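Local atomic coordinates of RNA-dependent RNA polymerase (Farallon virus, PDB entry 6DX5), a protein that carries at its N-terminal end this viral OTU-type cysteine protease domain, a deubiquitinase module, and as a whole protein probably replicates and transcribes the viral RNA genome. Residues I4-F9 and V154-T159. Residues are numbered along the deposited sequence; the frame is centred on the assembly and turned at random.
Sequences INWQLF and VQKFGT
K156 lies across one face of the W6 indole, and the two side chains cross at about a right angle. CB of K156 starts at the six-membered ring, 3.8 Å from CZ3 of W6. CG stands anti to the backbone N (chi1 175°), which carries the chain out across the indole face. CD of K156 lies over that face, displaced toward the rim, 3.5 Å from CE2 of W6. CE of K156 sits above the W6 five-membered ring, 3.5 Å from its centroid and 7° off the normal, a CH-pi contact. The chain bends at its last two torsions and puts NZ of K156 4.8 Å from the centroid of the W6 five-membered ring, a cation-pi contact over the face. NZ of K156 also hydrogen-bonds to O of G158 at 2.6 Å and to O of D160, so backbone carbonyls just after strand 151-157 hold the ammonium as well. On the opposite face of the indole lies CG2 of I4. V154 meets the ring edge in plane, with its CG2 3.9 Å from CH2 of W6. No hydrogen bond joins 4-9 to 154-159. Strand 13-16 runs between strands 7-10 and 151-157 in the mixed sheet of the OTU domain, and the W6-K156 contact spans it. Beyond 151-157 comes strand 140-145, and F157 packs on helix 126-136.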
loop_
_atom_site.group_PDB
_atom_site.type_symbol
_atom_site.label_atom_id
_atom_site.label_comp_id
_atom_site.label_asym_id
_atom_site.label_seq_id
_atom_site.Cartn_x
_atom_site.Cartn_y
_atom_site.Cartn_z
ATOM N N ILE A 4 -8.212 -14.113 13.140
ATOM C CA ILE A 4 -7.393 -13.697 12.010
ATOM C C ILE A 4 -5.981 -13.416 12.504
ATOM O O ILE A 4 -5.802 -12.801 13.564
ATOM C CB ILE A 4 -7.994 -12.438 11.351
ATOM C CG1 ILE A 4 -9.453 -12.687 10.936
ATOM C CG2 ILE A 4 -7.090 -11.909 10.237
ATOM C CD1 ILE A 4 -10.282 -11.419 10.948
ATOM N N ASN A 5 -4.975 -13.845 11.743
ATOM C CA ASN A 5 -3.600 -13.558 12.116
ATOM C C ASN A 5 -3.115 -12.358 11.302
ATOM O O ASN A 5 -3.050 -12.394 10.069
ATOM C CB ASN A 5 -2.701 -14.791 11.975
ATOM C CG ASN A 5 -2.031 -14.894 10.633
ATOM O OD1 ASN A 5 -0.903 -14.417 10.449
ATOM N ND2 ASN A 5 -2.709 -15.522 9.682
ATOM N N TRP A 6 -2.830 -11.283 12.011
ATOM C CA TRP A 6 -2.440 -10.014 11.440
ATOM C C TRP A 6 -0.922 -9.942 11.375
ATOM O O TRP A 6 -0.245 -10.300 12.343
ATOM C CB TRP A 6 -3.003 -8.889 12.308
ATOM C CG TRP A 6 -4.498 -8.809 12.272
ATOM C CD1 TRP A 6 -5.393 -9.225 13.241
ATOM C CD2 TRP A 6 -5.280 -8.287 11.197
ATOM N NE1 TRP A 6 -6.689 -8.993 12.824
ATOM C CE2 TRP A 6 -6.655 -8.416 11.578
ATOM C CE3 TRP A 6 -4.959 -7.709 9.961
ATOM C CZ2 TRP A 6 -7.702 -7.998 10.753
ATOM C CZ3 TRP A 6 -5.995 -7.324 9.126
ATOM C CH2 TRP A 6 -7.364 -7.479 9.523
ATOM N N GLN A 7 -0.392 -9.513 10.230
ATOM C CA GLN A 7 1.040 -9.311 10.042
ATOM C C GLN A 7 1.337 -7.824 10.109
ATOM O O GLN A 7 0.662 -7.033 9.433
ATOM C CB GLN A 7 1.517 -9.869 8.697
ATOM C CG GLN A 7 1.308 -11.375 8.540
ATOM C CD GLN A 7 2.158 -12.192 9.517
ATOM O OE1 GLN A 7 3.398 -12.238 9.416
ATOM N NE2 GLN A 7 1.489 -12.829 10.487
ATOM N N LEU A 8 2.333 -7.438 10.915
ATOM C CA LEU A 8 2.723 -6.035 10.928
ATOM C C LEU A 8 3.211 -5.648 9.540
ATOM O O LEU A 8 3.906 -6.403 8.854
ATOM C CB LEU A 8 3.794 -5.744 11.988
ATOM C CG LEU A 8 3.926 -4.252 12.349
ATOM C CD1 LEU A 8 2.840 -3.723 13.296
ATOM C CD2 LEU A 8 5.259 -3.991 12.956
ATOM N N PHE A 9 2.816 -4.479 9.111
ATOM C CA PHE A 9 3.005 -4.054 7.738
ATOM C C PHE A 9 3.516 -2.626 7.664
ATOM O O PHE A 9 4.002 -2.203 6.615
ATOM C CB PHE A 9 1.652 -4.202 7.027
ATOM C CG PHE A 9 1.636 -3.832 5.587
ATOM C CD1 PHE A 9 2.326 -4.573 4.650
ATOM C CD2 PHE A 9 0.833 -2.788 5.155
ATOM C CE1 PHE A 9 2.262 -4.243 3.302
ATOM C CE2 PHE A 9 0.763 -2.448 3.826
ATOM C CZ PHE A 9 1.476 -3.175 2.892
ATOM N N VAL A 154 -7.007 -7.227 3.161
ATOM C CA VAL A 154 -7.546 -6.364 4.202
ATOM C C VAL A 154 -6.387 -5.794 5.005
ATOM O O VAL A 154 -5.407 -6.492 5.253
ATOM C CB VAL A 154 -8.554 -7.136 5.080
ATOM C CG1 VAL A 154 -7.932 -8.372 5.601
ATOM C CG2 VAL A 154 -9.070 -6.273 6.208
ATOM N N GLN A 155 -6.474 -4.493 5.337
ATOM C CA GLN A 155 -5.552 -3.775 6.199
ATOM C C GLN A 155 -6.309 -3.259 7.412
ATOM O O GLN A 155 -7.532 -3.009 7.368
ATOM C CB GLN A 155 -4.908 -2.575 5.515
ATOM C CG GLN A 155 -4.239 -2.844 4.232
ATOM C CD GLN A 155 -5.098 -2.419 3.037
ATOM O OE1 GLN A 155 -5.427 -1.206 2.844
ATOM N NE2 GLN A 155 -5.482 -3.418 2.230
ATOM N N LYS A 156 -5.549 -3.043 8.478
ATOM C CA LYS A 156 -6.078 -2.629 9.776
ATOM C C LYS A 156 -5.109 -1.594 10.359
ATOM O O LYS A 156 -3.924 -1.873 10.508
ATOM C CB LYS A 156 -6.204 -3.860 10.672
ATOM C CG LYS A 156 -6.624 -3.713 12.134
ATOM C CD LYS A 156 -6.913 -5.137 12.628
ATOM C CE LYS A 156 -6.021 -5.641 13.768
ATOM N NZ LYS A 156 -5.682 -4.632 14.784
ATOM N N PHE A 157 -5.588 -0.383 10.607
ATOM C CA PHE A 157 -4.835 0.622 11.331
ATOM C C PHE A 157 -5.275 0.530 12.777
ATOM O O PHE A 157 -6.458 0.724 13.063
ATOM C CB PHE A 157 -5.110 2.013 10.783
ATOM C CG PHE A 157 -4.685 2.191 9.361
ATOM C CD1 PHE A 157 -3.423 2.694 9.079
ATOM C CD2 PHE A 157 -5.538 1.912 8.307
ATOM C CE1 PHE A 157 -3.003 2.895 7.777
ATOM C CE2 PHE A 157 -5.106 2.111 6.986
ATOM C CZ PHE A 157 -3.844 2.618 6.748
ATOM N N GLY A 158 -4.347 0.201 13.669
ATOM C CA GLY A 158 -4.690 -0.008 15.061
ATOM C C GLY A 158 -4.585 -1.471 15.447
ATOM O O GLY A 158 -4.480 -2.363 14.604
ATOM N N THR A 159 -4.629 -1.707 16.766
ATOM C CA THR A 159 -4.397 -3.032 17.345
ATOM C C THR A 159 -5.646 -3.779 17.805
ATOM O O THR A 159 -5.510 -4.906 18.284
ATOM C CB THR A 159 -3.480 -2.922 18.560
ATOM O OG1 THR A 159 -4.081 -2.022 19.496
ATOM C CG2 THR A 159 -2.111 -2.423 18.138
#